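Local coordinates for protein diguanylate cyclase (Marinobacter aquaeolei VT8, PDB 3IGN) that probably joins two GTP molecules into the messenger 3',3'-c-di-GMP through its GGDEF domain, the part in this model, which holds bound c-di-GMP, at residues V72-I77 and R109-I114; V65-T69 and I126-V130; F45-H49 and K159-N164; V130-I134 and A154-K159. All coordinates share one frame; numbering follows the deposited sequence.

Contact 1 of 4, residues V72-I77 and R109-I114; sequences VTRNNI and RIREAI. With C2E (9,9'-[(2R,3R,3aS,5S,7aR,9R,10R,10aS,12S,14aR)-3,5,10,12-tetrahydroxy-5,12-dioxidooctahydro-2H,7H-difuro[3,2-d:3',2'-j][1,3,7,9,2,8]tetraoxadiphosphacyclododecine-2,9-diyl]bis(2-amino-1,9-dihydro-6H-purin-6-one)), chain C.
Thr73 and Ile110 come within 6.5 Å at their CA atoms, where the C-terminal part of helix 59-74 and the turn following it lie beside helix 100-115. Val72 starts the apolar seam: its CG1, set anti to the backbone N (chi1 170°), lands on Ala113 CB at 3.7 Å and also meets Ile114 CG1. Ile110 CD1 reaches across to Ile77 CG2 (4.0 Å) and the CA of Thr73. Arg109 closes the polar end. Its NH2 donates to Asn76 O at 2.6 Å, almost in line with that C=O, while NE gives Asn76 OD1 a weak bond of 3.4 Å. NH2 also bonds O6 of a second c-di-GMP. The Asn76 amide is anchored, ND2 donating to Val72 O at 2.8 Å. Held by this edge, the Arg109 guanidinium lays one face on a guanine of c-di-GMP, whose N3 lies over the group's centre, 3.2 Å above the guanidinium plane. With Arg78 and Asp81 close by, this is consistent with the RxxD inhibitory site of GGDEF domains, where product binds.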
loop_
_atom_site.group_PDB
_atom_site.type_symbol
_atom_site.label_atom_id
_atom_site.label_comp_id
_atom_site.label_asym_id
_atom_site.label_seq_id
_atom_site.Cartn_x
_atom_site.Cartn_y
_atom_site.Cartn_z
ATOM N N VAL A 72 0.019 3.816 -10.400
ATOM C CA VAL A 72 1.297 4.362 -9.969
ATOM C C VAL A 72 2.076 3.265 -9.246
ATOM O O VAL A 72 3.281 3.105 -9.447
ATOM C CB VAL A 72 1.107 5.557 -9.013
ATOM C CG1 VAL A 72 2.440 5.943 -8.394
ATOM C CG2 VAL A 72 0.524 6.746 -9.778
ATOM N N THR A 73 1.369 2.507 -8.415
ATOM C CA THR A 73 1.984 1.430 -7.646
ATOM C C THR A 73 2.497 0.335 -8.578
ATOM O O THR A 73 3.668 -0.041 -8.527
ATOM C CB THR A 73 0.968 0.813 -6.670
ATOM O OG1 THR A 73 0.463 1.836 -5.802
ATOM C CG2 THR A 73 1.618 -0.290 -5.836
ATOM N N ARG A 74 1.608 -0.165 -9.429
ATOM C CA ARG A 74 1.949 -1.222 -10.372
ATOM C C ARG A 74 3.147 -0.856 -11.242
ATOM O O ARG A 74 4.015 -1.691 -11.496
ATOM C CB ARG A 74 0.740 -1.542 -11.260
ATOM C CG ARG A 74 1.024 -2.555 -12.364
ATOM C CD ARG A 74 -0.188 -2.793 -13.247
ATOM N NE ARG A 74 -1.292 -3.401 -12.513
ATOM C CZ ARG A 74 -2.426 -2.778 -12.210
ATOM N NH1 ARG A 74 -2.618 -1.519 -12.582
ATOM N NH2 ARG A 74 -3.370 -3.419 -11.534
ATOM N N ASN A 75 3.207 0.397 -11.681
ATOM C CA ASN A 75 4.296 0.838 -12.541
ATOM C C ASN A 75 5.537 1.318 -11.801
ATOM O O ASN A 75 6.516 1.720 -12.423
ATOM C CB ASN A 75 3.797 1.937 -13.482
ATOM C CG ASN A 75 2.679 1.459 -14.384
ATOM O OD1 ASN A 75 2.821 0.458 -15.081
ATOM N ND2 ASN A 75 1.559 2.172 -14.378
ATOM N N ASN A 76 5.507 1.261 -10.474
ATOM C CA ASN A 76 6.641 1.708 -9.674
ATOM C C ASN A 76 7.292 0.630 -8.812
ATOM O O ASN A 76 8.291 0.898 -8.149
ATOM C CB ASN A 76 6.216 2.875 -8.777
ATOM C CG ASN A 76 6.445 4.222 -9.425
ATOM O OD1 ASN A 76 7.551 4.762 -9.380
ATOM N ND2 ASN A 76 5.402 4.771 -10.041
ATOM N N ILE A 77 6.739 -0.578 -8.808
ATOM C CA ILE A 77 7.313 -1.644 -7.992
ATOM C C ILE A 77 7.863 -2.782 -8.853
ATOM O O ILE A 77 7.506 -2.921 -10.016
ATOM C CB ILE A 77 6.273 -2.234 -7.008
ATOM C CG1 ILE A 77 5.183 -2.982 -7.776
ATOM C CG2 ILE A 77 5.666 -1.121 -6.164
ATOM C CD1 ILE A 77 4.141 -3.645 -6.885
ATOM N N ARG A 109 9.304 7.013 -3.570
ATOM C CA ARG A 109 9.156 7.158 -5.012
ATOM C C ARG A 109 7.673 7.131 -5.362
ATOM O O ARG A 109 7.214 7.903 -6.196
ATOM C CB ARG A 109 9.900 6.035 -5.748
ATOM C CG ARG A 109 10.085 6.299 -7.233
ATOM C CD ARG A 109 11.055 5.310 -7.876
ATOM N NE ARG A 109 10.540 3.943 -7.867
ATOM C CZ ARG A 109 11.099 2.942 -7.195
ATOM N NH1 ARG A 109 12.190 3.151 -6.476
ATOM N NH2 ARG A 109 10.557 1.731 -7.239
ATOM N N ILE A 110 6.916 6.252 -4.712
ATOM C CA ILE A 110 5.484 6.183 -4.966
ATOM C C ILE A 110 4.797 7.432 -4.399
ATOM O O ILE A 110 3.953 8.043 -5.064
ATOM C CB ILE A 110 4.840 4.918 -4.334
ATOM C CG1 ILE A 110 5.173 3.677 -5.169
ATOM C CG2 ILE A 110 3.333 5.088 -4.267
ATOM C CD1 ILE A 110 4.592 2.382 -4.614
ATOM N N ARG A 111 5.157 7.817 -3.175
ATOM C CA ARG A 111 4.561 9.004 -2.558
ATOM C C ARG A 111 4.725 10.212 -3.463
ATOM O O ARG A 111 3.773 10.944 -3.717
ATOM C CB ARG A 111 5.224 9.332 -1.218
ATOM C CG ARG A 111 4.490 10.408 -0.404
ATOM C CD ARG A 111 5.400 11.033 0.646
ATOM N NE ARG A 111 6.547 11.682 0.018
ATOM C CZ ARG A 111 6.469 12.786 -0.717
ATOM N NH1 ARG A 111 5.298 13.380 -0.906
ATOM N NH2 ARG A 111 7.557 13.280 -1.291
ATOM N N GLU A 112 5.946 10.420 -3.943
ATOM C CA GLU A 112 6.237 11.560 -4.804
ATOM C C GLU A 112 5.489 11.483 -6.127
ATOM O O GLU A 112 4.984 12.493 -6.618
ATOM C CB GLU A 112 7.742 11.650 -5.061
ATOM C CG GLU A 112 8.207 13.034 -5.485
ATOM C CD GLU A 112 9.720 13.131 -5.595
ATOM O OE1 GLU A 112 10.415 12.475 -4.790
ATOM O OE2 GLU A 112 10.212 13.872 -6.475
ATOM N N ALA A 113 5.413 10.289 -6.705
ATOM C CA ALA A 113 4.719 10.116 -7.974
ATOM C C ALA A 113 3.245 10.468 -7.812
ATOM O O ALA A 113 2.622 11.020 -8.719
ATOM C CB ALA A 113 4.869 8.684 -8.466
ATOM N N ILE A 114 2.688 10.148 -6.650
ATOM C CA ILE A 114 1.290 10.445 -6.383
ATOM C C ILE A 114 1.120 11.940 -6.119
ATOM O O ILE A 114 0.175 12.562 -6.601
ATOM C CB ILE A 114 0.773 9.642 -5.169
ATOM C CG1 ILE A 114 0.805 8.145 -5.505
ATOM C CG2 ILE A 114 -0.618 10.130 -4.767
ATOM C CD1 ILE A 114 -0.441 7.370 -5.131
HETATM P P1 C2E C . 11.024 -5.053 -12.688
HETATM O O2P C2E C . 12.010 -5.298 -11.439
HETATM O O1P C2E C . 9.806 -5.860 -12.557
HETATM O "O5'" C2E C . 10.595 -3.524 -12.811
HETATM C "C5'" C2E C . 10.400 -2.693 -11.733
HETATM C "C4'" C2E C . 9.931 -1.306 -12.185
HETATM O "O4'" C2E C . 9.801 -0.563 -10.972
HETATM C "C3'" C2E C . 10.996 -0.615 -13.066
HETATM O "O3'" C2E C . 10.629 -0.214 -14.391
HETATM C "C2'" C2E C . 11.539 0.526 -12.219
HETATM O "O2'" C2E C . 11.484 1.795 -12.875
HETATM C "C1'" C2E C . 10.812 0.475 -10.882
HETATM N N9 C2E C . 11.905 0.076 -9.978
HETATM C C8 C2E C . 12.160 -1.184 -9.492
HETATM N N7 C2E C . 13.203 -1.194 -8.749
HETATM C C5 C2E C . 13.703 0.047 -8.693
HETATM C C6 C2E C . 14.821 0.623 -8.044
HETATM O O6 C2E C . 15.561 -0.063 -7.368
HETATM N N1 C2E C . 15.053 1.964 -8.204
HETATM C C2 C2E C . 14.215 2.741 -8.978
HETATM N N2 C2E C . 14.475 4.081 -9.115
HETATM N N3 C2E C . 13.161 2.210 -9.596
HETATM C C4 C2E C . 12.877 0.887 -9.475
HETATM P P11 C2E C . 11.874 -0.426 -15.383
HETATM O O21 C2E C . 13.191 0.364 -14.903
HETATM O O11 C2E C . 11.522 0.007 -16.758
HETATM O O5A C2E C . 12.133 -1.981 -15.340
HETATM C C5A C2E C . 13.215 -2.564 -15.933
HETATM C C4A C2E C . 13.178 -4.065 -15.748
HETATM O O4A C2E C . 14.437 -4.530 -16.224
HETATM C C3A C2E C . 12.971 -4.512 -14.285
HETATM O O3A C2E C . 11.837 -5.348 -14.058
HETATM C C2A C2E C . 14.268 -5.166 -13.903
HETATM O O2A C2E C . 14.053 -6.514 -13.488
HETATM C C1A C2E C . 15.202 -5.070 -15.102
HETATM N N91 C2E C . 16.195 -4.095 -14.573
HETATM C C81 C2E C . 16.359 -2.774 -14.930
HETATM N N71 C2E C . 17.315 -2.229 -14.245
HETATM C C51 C2E C . 17.834 -3.137 -13.404
HETATM C C61 C2E C . 18.874 -3.114 -12.441
HETATM O O61 C2E C . 19.502 -2.089 -12.237
HETATM N N11 C2E C . 19.150 -4.261 -11.743
HETATM C C21 C2E C . 18.433 -5.414 -11.973
HETATM N N21 C2E C . 18.735 -6.545 -11.267
HETATM N N31 C2E C . 17.457 -5.447 -12.874
HETATM C C41 C2E C . 17.138 -4.351 -13.604
#

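Contact 2 of 4, residues V65-T69 and I126-V130; sequences VIRHT and IQYTV
Tyr128 lays its ring against Val65 in a CH-pi contact, CG1 standing 3.5 Å from the ring centroid and only 10° off the normal. The contact joins helix 59-74 of the GGDEF domain to the extended chain that leads from the small hairpin 119-120/125-126 into sheet strand 130-136. At the far end of the ring, Tyr128 OH donates to Thr69 OG1 at 2.8 Å, with the acceptor lying near the ring plane. His68 comes up on the CE1 side of the hydroxyl, its CD2 3.3 Å from Tyr128 OH, while its NE2 bonds to Ser117. Tyr128 can span the gap because its CG sits between the backbone N and carbonyl carbon (chi1 67°), which carries the ring straight to the helix. A phenylalanine here would probably keep the CH-pi contact with Val65 but leave Thr69 OG1 without its donor in a buried spot. Farther out, Val65 CG2 meets Ile126 CD1 at 4.2 Å, and Ile114 and Ile47 also press on the tyrosine. Thr69 OG1 is steadied from behind, for it donates to Val65 O at 2.7 Å, approaching from the face of that carbonyl opposite to the one used by Thr69 N.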
loop_
_atom_site.group_PDB
_atom_site.type_symbol
_atom_site.label_atom_id
_atom_site.label_comp_id
_atom_site.label_asym_id
_atom_site.label_seq_id
_atom_site.Cartn_x
_atom_site.Cartn_y
_atom_site.Cartn_z
ATOM N N VAL A 65 -9.240 8.057 -8.746
ATOM C CA VAL A 65 -8.123 8.299 -7.843
ATOM C C VAL A 65 -7.565 6.952 -7.386
ATOM O O VAL A 65 -6.354 6.777 -7.293
ATOM C CB VAL A 65 -8.569 9.130 -6.617
ATOM C CG1 VAL A 65 -7.423 9.256 -5.625
ATOM C CG2 VAL A 65 -9.009 10.513 -7.068
ATOM N N ILE A 66 -8.456 6.002 -7.116
ATOM C CA ILE A 66 -8.041 4.672 -6.692
ATOM C C ILE A 66 -7.302 3.973 -7.826
ATOM O O ILE A 66 -6.237 3.396 -7.618
ATOM C CB ILE A 66 -9.252 3.804 -6.279
ATOM C CG1 ILE A 66 -9.775 4.262 -4.917
ATOM C CG2 ILE A 66 -8.854 2.343 -6.221
ATOM C CD1 ILE A 66 -11.093 3.625 -4.520
ATOM N N ARG A 67 -7.867 4.028 -9.027
ATOM C CA ARG A 67 -7.240 3.384 -10.173
ATOM C C ARG A 67 -5.875 3.984 -10.478
ATOM O O ARG A 67 -4.937 3.264 -10.816
ATOM C CB ARG A 67 -8.134 3.487 -11.412
ATOM C CG ARG A 67 -9.130 2.352 -11.541
ATOM C CD ARG A 67 -9.854 2.398 -12.879
ATOM N NE ARG A 67 -10.767 3.531 -12.966
ATOM C CZ ARG A 67 -12.085 3.416 -13.091
ATOM N NH1 ARG A 67 -12.645 2.214 -13.148
ATOM N NH2 ARG A 67 -12.844 4.499 -13.150
ATOM N N HIS A 68 -5.761 5.302 -10.362
ATOM C CA HIS A 68 -4.488 5.955 -10.630
ATOM C C HIS A 68 -3.456 5.530 -9.594
ATOM O O HIS A 68 -2.292 5.305 -9.923
ATOM C CB HIS A 68 -4.636 7.475 -10.599
ATOM C CG HIS A 68 -3.369 8.204 -10.923
ATOM N ND1 HIS A 68 -2.759 8.121 -12.156
ATOM C CD2 HIS A 68 -2.582 9.006 -10.167
ATOM C CE1 HIS A 68 -1.650 8.840 -12.147
ATOM N NE2 HIS A 68 -1.519 9.388 -10.950
ATOM N N THR A 69 -3.887 5.436 -8.339
ATOM C CA THR A 69 -2.998 5.032 -7.257
ATOM C C THR A 69 -2.460 3.628 -7.533
ATOM O O THR A 69 -1.266 3.361 -7.365
ATOM C CB THR A 69 -3.739 5.032 -5.906
ATOM O OG1 THR A 69 -4.253 6.344 -5.646
ATOM C CG2 THR A 69 -2.791 4.638 -4.777
ATOM N N ILE A 126 -7.966 16.830 -10.066
ATOM C CA ILE A 126 -7.596 16.516 -8.692
ATOM C C ILE A 126 -6.135 16.239 -8.372
ATOM O O ILE A 126 -5.409 15.626 -9.151
ATOM C CB ILE A 126 -8.361 15.267 -8.215
ATOM C CG1 ILE A 126 -9.843 15.395 -8.552
ATOM C CG2 ILE A 126 -8.146 15.068 -6.723
ATOM C CD1 ILE A 126 -10.649 14.161 -8.223
ATOM N N GLN A 127 -5.723 16.693 -7.194
ATOM C CA GLN A 127 -4.382 16.441 -6.688
ATOM C C GLN A 127 -4.620 15.868 -5.302
ATOM O O GLN A 127 -5.487 16.344 -4.569
ATOM C CB GLN A 127 -3.556 17.725 -6.632
ATOM C CG GLN A 127 -3.068 18.134 -8.009
ATOM C CD GLN A 127 -2.465 19.521 -8.043
ATOM O OE1 GLN A 127 -2.814 20.335 -8.899
ATOM N NE2 GLN A 127 -1.548 19.796 -7.120
ATOM N N TYR A 128 -3.873 14.827 -4.960
ATOM C CA TYR A 128 -4.043 14.172 -3.673
ATOM C C TYR A 128 -2.724 13.573 -3.210
ATOM O O TYR A 128 -1.717 13.655 -3.904
ATOM C CB TYR A 128 -5.091 13.060 -3.796
ATOM C CG TYR A 128 -4.660 11.897 -4.673
ATOM C CD1 TYR A 128 -4.546 12.035 -6.058
ATOM C CD2 TYR A 128 -4.351 10.658 -4.109
ATOM C CE1 TYR A 128 -4.132 10.960 -6.860
ATOM C CE2 TYR A 128 -3.940 9.588 -4.894
ATOM C CZ TYR A 128 -3.831 9.740 -6.264
ATOM O OH TYR A 128 -3.408 8.675 -7.030
ATOM N N THR A 129 -2.739 12.967 -2.031
ATOM C CA THR A 129 -1.544 12.347 -1.487
ATOM C C THR A 129 -1.882 11.048 -0.782
ATOM O O THR A 129 -3.053 10.695 -0.626
ATOM C CB THR A 129 -0.837 13.269 -0.474
ATOM O OG1 THR A 129 -1.743 13.599 0.588
ATOM C CG2 THR A 129 -0.356 14.543 -1.151
ATOM N N VAL A 130 -0.843 10.337 -0.360
ATOM C CA VAL A 130 -1.019 9.081 0.356
ATOM C C VAL A 130 -0.164 9.097 1.610
ATOM O O VAL A 130 0.858 9.783 1.678
ATOM C CB VAL A 130 -0.578 7.849 -0.482
ATOM C CG1 VAL A 130 -1.611 7.536 -1.568
ATOM C CG2 VAL A 130 0.780 8.114 -1.098
#

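Contact 3 of 4, residues F45-H49 and K159-N164; sequences FDIDH and KESGRN
The Asp48 carboxylate runs alongside the Arg163 chain, the two pointing opposite ways, and each of its oxygens has partners. Asp48 OD2 accepts from Asn164 N at 3.1 Å, on its syn side but tilted out of the carboxylate plane, and from the hydroxyl of Thr129. Asp48 OD1 is bonded to Ser131 OG, with Arg163 NE at 3.8 Å making a long salt bridge; the two planes stand 82° apart, so the guanidinium does not pair flat with the carboxylate. An alanine in place of Asp48 would probably leave the Asn164 N-H and the Thr129 and Ser131 hydroxyls without this shared acceptor and take away the distant counter-charge near Arg163. Gly162 shapes the turn that delivers Arg163 and Asn164: with positive phi and two bonds back into the last turn, it closes helix 144-160 in a Schellman motif. His49, at the N-cap position of helix 50-57, lies over one face of the Arg163 guanidinium, CE1 3.5 Å above the plane, nearer its edge than its centre. A water accepts weakly from both His49 N and Arg163 NH2. Asn164 OD1 is bonded to Arg111 NH1 and its ND2 to Glu115 OE2. Two residues earlier than Asp48, in strand 40-47, Asp46 OD2 forms a 2.9 Å salt bridge with Lys159 NZ, arriving from above the carboxylate plane (41° out of it); Glu90 is a close like charge.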
loop_
_atom_site.group_PDB
_atom_site.type_symbol
_atom_site.label_atom_id
_atom_site.label_comp_id
_atom_site.label_asym_id
_atom_site.label_seq_id
_atom_site.Cartn_x
_atom_site.Cartn_y
_atom_site.Cartn_z
ATOM N N PHE A 45 -0.689 1.377 2.862
ATOM C CA PHE A 45 -0.907 2.796 2.634
ATOM C C PHE A 45 -2.337 3.116 2.237
ATOM O O PHE A 45 -3.057 2.266 1.710
ATOM C CB PHE A 45 0.119 3.360 1.630
ATOM C CG PHE A 45 -0.011 2.845 0.214
ATOM C CD1 PHE A 45 -0.682 3.598 -0.750
ATOM C CD2 PHE A 45 0.611 1.662 -0.178
ATOM C CE1 PHE A 45 -0.728 3.186 -2.084
ATOM C CE2 PHE A 45 0.572 1.239 -1.508
ATOM C CZ PHE A 45 -0.096 2.004 -2.464
ATOM N N ASP A 46 -2.735 4.347 2.544
ATOM C CA ASP A 46 -4.080 4.849 2.284
ATOM C C ASP A 46 -4.018 6.159 1.521
ATOM O O ASP A 46 -3.044 6.906 1.615
ATOM C CB ASP A 46 -4.806 5.139 3.602
ATOM C CG ASP A 46 -5.239 3.894 4.330
ATOM O OD1 ASP A 46 -4.827 2.788 3.926
ATOM O OD2 ASP A 46 -5.994 4.026 5.320
ATOM N N ILE A 47 -5.082 6.442 0.782
ATOM C CA ILE A 47 -5.181 7.689 0.045
ATOM C C ILE A 47 -5.641 8.706 1.087
ATOM O O ILE A 47 -6.596 8.455 1.811
ATOM C CB ILE A 47 -6.235 7.579 -1.063
ATOM C CG1 ILE A 47 -5.737 6.615 -2.147
ATOM C CG2 ILE A 47 -6.541 8.957 -1.633
ATOM C CD1 ILE A 47 -6.852 5.898 -2.885
ATOM N N ASP A 48 -4.956 9.839 1.175
ATOM C CA ASP A 48 -5.320 10.871 2.145
ATOM C C ASP A 48 -6.631 11.565 1.798
ATOM O O ASP A 48 -6.946 11.756 0.625
ATOM C CB ASP A 48 -4.219 11.933 2.241
ATOM C CG ASP A 48 -2.960 11.412 2.897
ATOM O OD1 ASP A 48 -3.082 10.681 3.894
ATOM O OD2 ASP A 48 -1.856 11.749 2.427
ATOM N N HIS A 49 -7.390 11.932 2.829
ATOM C CA HIS A 49 -8.659 12.640 2.654
ATOM C C HIS A 49 -9.575 12.024 1.599
ATOM O O HIS A 49 -10.233 12.750 0.850
ATOM C CB HIS A 49 -8.370 14.090 2.267
ATOM C CG HIS A 49 -7.355 14.754 3.140
ATOM N ND1 HIS A 49 -7.562 14.977 4.483
ATOM C CD2 HIS A 49 -6.115 15.225 2.867
ATOM C CE1 HIS A 49 -6.496 15.557 5.002
ATOM N NE2 HIS A 49 -5.602 15.720 4.042
ATOM N N LYS A 159 -0.438 9.228 9.216
ATOM C CA LYS A 159 -1.655 10.018 9.042
ATOM C C LYS A 159 -1.800 11.078 10.121
ATOM O O LYS A 159 -2.125 12.229 9.833
ATOM C CB LYS A 159 -2.887 9.113 9.073
ATOM C CG LYS A 159 -2.881 8.046 7.988
ATOM C CD LYS A 159 -4.267 7.474 7.702
ATOM C CE LYS A 159 -4.587 6.259 8.547
ATOM N NZ LYS A 159 -5.617 5.424 7.856
ATOM N N GLU A 160 -1.558 10.669 11.361
ATOM C CA GLU A 160 -1.674 11.554 12.509
ATOM C C GLU A 160 -0.535 12.555 12.579
ATOM O O GLU A 160 -0.691 13.634 13.145
ATOM C CB GLU A 160 -1.719 10.722 13.794
ATOM C CG GLU A 160 -3.061 10.070 14.048
ATOM C CD GLU A 160 -4.150 11.097 14.313
ATOM O OE1 GLU A 160 -4.110 11.760 15.369
ATOM O OE2 GLU A 160 -5.035 11.255 13.456
ATOM N N SER A 161 0.590 12.198 11.970
ATOM C CA SER A 161 1.793 13.020 11.975
ATOM C C SER A 161 1.886 14.078 10.872
ATOM O O SER A 161 2.906 14.757 10.753
ATOM C CB SER A 161 3.022 12.114 11.893
ATOM O OG SER A 161 4.194 12.818 12.247
ATOM N N GLY A 162 0.842 14.213 10.063
ATOM C CA GLY A 162 0.872 15.216 9.012
ATOM C C GLY A 162 0.437 14.752 7.634
ATOM O O GLY A 162 0.146 15.579 6.773
ATOM N N ARG A 163 0.389 13.439 7.420
ATOM C CA ARG A 163 -0.005 12.869 6.130
ATOM C C ARG A 163 1.024 13.143 5.034
ATOM O O ARG A 163 2.032 13.803 5.276
ATOM C CB ARG A 163 -1.380 13.398 5.714
ATOM C CG ARG A 163 -2.524 12.791 6.519
ATOM C CD ARG A 163 -3.857 13.434 6.184
ATOM N NE ARG A 163 -4.981 12.566 6.526
ATOM C CZ ARG A 163 -5.766 12.714 7.589
ATOM N NH1 ARG A 163 -5.565 13.711 8.443
ATOM N NH2 ARG A 163 -6.753 11.852 7.800
ATOM N N ASN A 164 0.768 12.635 3.830
ATOM C CA ASN A 164 1.689 12.794 2.699
ATOM C C ASN A 164 3.105 12.493 3.160
ATOM O O ASN A 164 4.044 13.261 2.924
ATOM C CB ASN A 164 1.608 14.210 2.115
ATOM C CG ASN A 164 2.440 14.367 0.858
ATOM O OD1 ASN A 164 2.659 13.402 0.122
ATOM N ND2 ASN A 164 2.897 15.591 0.595
HETATM O O HOH W 1 -8.501 10.696 5.609
#

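Contact 4 of 4, residues V130-I134 and A154-K159; sequences VSMGI and ALYKAK
Gly133 and Leu155 bring their CA atoms to 3.8 Å, and the side chains on the facing surface of segment 154-159 of helix 144-160 are arranged around that close pass. Ala154 CB rests on Gly133 CA at 3.7 Å. A CB on Gly133 would fall 2.3 Å from Leu155 N, so the helix could not come this near a residue with a side chain. One turn along, Ala158 CB points at the strand and settles 3.6 Å from Met132 O. This pairing belongs to the beta-alpha-beta unit of strand 130-136, helix 144-160 and strand 166-168; the axes of the two segments run roughly antiparallel, 144° apart, and approach to 6.0 Å. Leu155, with CG anti to the backbone N (chi1 169°), swings its CD1 along the strand to Ser131 O at 3.2 Å. Ser131 CB faces the helix and meets both that CD1 and Lys159 CG, the latter 3.6 Å away. Selenomethionine Met132 and Ile134 point the other way, toward helix 100-115, where Ile134 touches Ala103 and Cys107.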
loop_
_atom_site.group_PDB
_atom_site.type_symbol
_atom_site.label_atom_id
_atom_site.label_comp_id
_atom_site.label_asym_id
_atom_site.label_seq_id
_atom_site.Cartn_x
_atom_site.Cartn_y
_atom_site.Cartn_z
ATOM N N VAL A 130 -0.843 10.337 -0.360
ATOM C CA VAL A 130 -1.019 9.081 0.356
ATOM C C VAL A 130 -0.164 9.097 1.610
ATOM O O VAL A 130 0.858 9.783 1.678
ATOM C CB VAL A 130 -0.578 7.849 -0.482
ATOM C CG1 VAL A 130 -1.611 7.536 -1.568
ATOM C CG2 VAL A 130 0.780 8.114 -1.098
ATOM N N SER A 131 -0.606 8.343 2.606
ATOM C CA SER A 131 0.131 8.197 3.856
ATOM C C SER A 131 0.595 6.746 3.780
ATOM O O SER A 131 -0.162 5.887 3.352
ATOM C CB SER A 131 -0.794 8.405 5.063
ATOM O OG SER A 131 -1.087 9.787 5.241
HETATM N N MSE A 132 1.827 6.470 4.187
HETATM C CA MSE A 132 2.340 5.106 4.099
HETATM C C MSE A 132 3.045 4.617 5.358
HETATM O O MSE A 132 3.771 5.368 6.009
HETATM C CB MSE A 132 3.301 5.009 2.912
HETATM C CG MSE A 132 2.770 5.690 1.653
HETATM SE SE MSE A 132 3.991 5.593 0.159
HETATM C CE MSE A 132 5.095 7.060 0.592
ATOM N N GLY A 133 2.827 3.345 5.681
ATOM C CA GLY A 133 3.450 2.740 6.843
ATOM C C GLY A 133 4.273 1.536 6.436
ATOM O O GLY A 133 3.812 0.710 5.652
ATOM N N ILE A 134 5.484 1.438 6.975
ATOM C CA ILE A 134 6.402 0.343 6.660
ATOM C C ILE A 134 6.753 -0.445 7.914
ATOM O O ILE A 134 6.984 0.128 8.973
ATOM C CB ILE A 134 7.737 0.882 6.080
ATOM C CG1 ILE A 134 7.515 1.552 4.727
ATOM C CG2 ILE A 134 8.765 -0.256 5.954
ATOM C CD1 ILE A 134 8.716 2.380 4.290
ATOM N N ALA A 154 2.185 1.987 11.851
ATOM C CA ALA A 154 3.085 2.968 11.264
ATOM C C ALA A 154 2.280 3.881 10.341
ATOM O O ALA A 154 2.533 5.086 10.266
ATOM C CB ALA A 154 4.183 2.258 10.479
ATOM N N LEU A 155 1.311 3.299 9.643
ATOM C CA LEU A 155 0.459 4.055 8.732
ATOM C C LEU A 155 -0.354 5.075 9.520
ATOM O O LEU A 155 -0.481 6.228 9.116
ATOM C CB LEU A 155 -0.488 3.111 7.983
ATOM C CG LEU A 155 -1.633 3.748 7.187
ATOM C CD1 LEU A 155 -1.092 4.770 6.214
ATOM C CD2 LEU A 155 -2.396 2.657 6.456
ATOM N N TYR A 156 -0.899 4.646 10.652
ATOM C CA TYR A 156 -1.694 5.552 11.472
ATOM C C TYR A 156 -0.834 6.717 11.951
ATOM O O TYR A 156 -1.292 7.862 11.993
ATOM C CB TYR A 156 -2.290 4.821 12.675
ATOM C CG TYR A 156 -3.341 5.634 13.390
ATOM C CD1 TYR A 156 -4.548 5.942 12.767
ATOM C CD2 TYR A 156 -3.114 6.128 14.670
ATOM C CE1 TYR A 156 -5.512 6.732 13.402
ATOM C CE2 TYR A 156 -4.070 6.921 15.319
ATOM C CZ TYR A 156 -5.262 7.218 14.677
ATOM O OH TYR A 156 -6.202 8.006 15.305
ATOM N N LYS A 157 0.409 6.430 12.320
ATOM C CA LYS A 157 1.317 7.477 12.768
ATOM C C LYS A 157 1.575 8.455 11.622
ATOM O O LYS A 157 1.669 9.662 11.837
ATOM C CB LYS A 157 2.645 6.876 13.240
ATOM C CG LYS A 157 2.559 6.068 14.537
ATOM C CD LYS A 157 3.914 5.451 14.889
ATOM C CE LYS A 157 3.884 4.665 16.202
ATOM N NZ LYS A 157 4.161 5.517 17.405
ATOM N N ALA A 158 1.699 7.935 10.402
ATOM C CA ALA A 158 1.944 8.797 9.245
ATOM C C ALA A 158 0.769 9.748 9.038
ATOM O O ALA A 158 0.959 10.927 8.720
ATOM C CB ALA A 158 2.159 7.946 7.978
ATOM N N LYS A 159 -0.438 9.228 9.216
ATOM C CA LYS A 159 -1.655 10.018 9.042
ATOM C C LYS A 159 -1.800 11.078 10.121
ATOM O O LYS A 159 -2.125 12.229 9.833
ATOM C CB LYS A 159 -2.887 9.113 9.073
ATOM C CG LYS A 159 -2.881 8.046 7.988
ATOM C CD LYS A 159 -4.267 7.474 7.702
ATOM C CE LYS A 159 -4.587 6.259 8.547
ATOM N NZ LYS A 159 -5.617 5.424 7.856
#

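Overall arrangement
All four contacts belong to one GGDEF domain. Contacts 1 and 2 share helix 59-74, their centres 11 Å apart, and Ile114 bridges them by packing on Tyr128 and Thr69. Contacts 3 and 4, only 6 Å apart, share Lys159 and helix 144-160 and reach the neighbouring strands 40-47 and 130-136. Val130 is common to contacts 2 and 4. Along the chain contact 3 closes the longest loop; contact 2, with contact 1 nested in it, and contact 4 lie inside that loop, contact 1 closing before contact 4 opens. The central sheet thus has helices 59-74 and 100-115 on one face and helix 144-160 on the other, with the c-di-GMP site at contact 1.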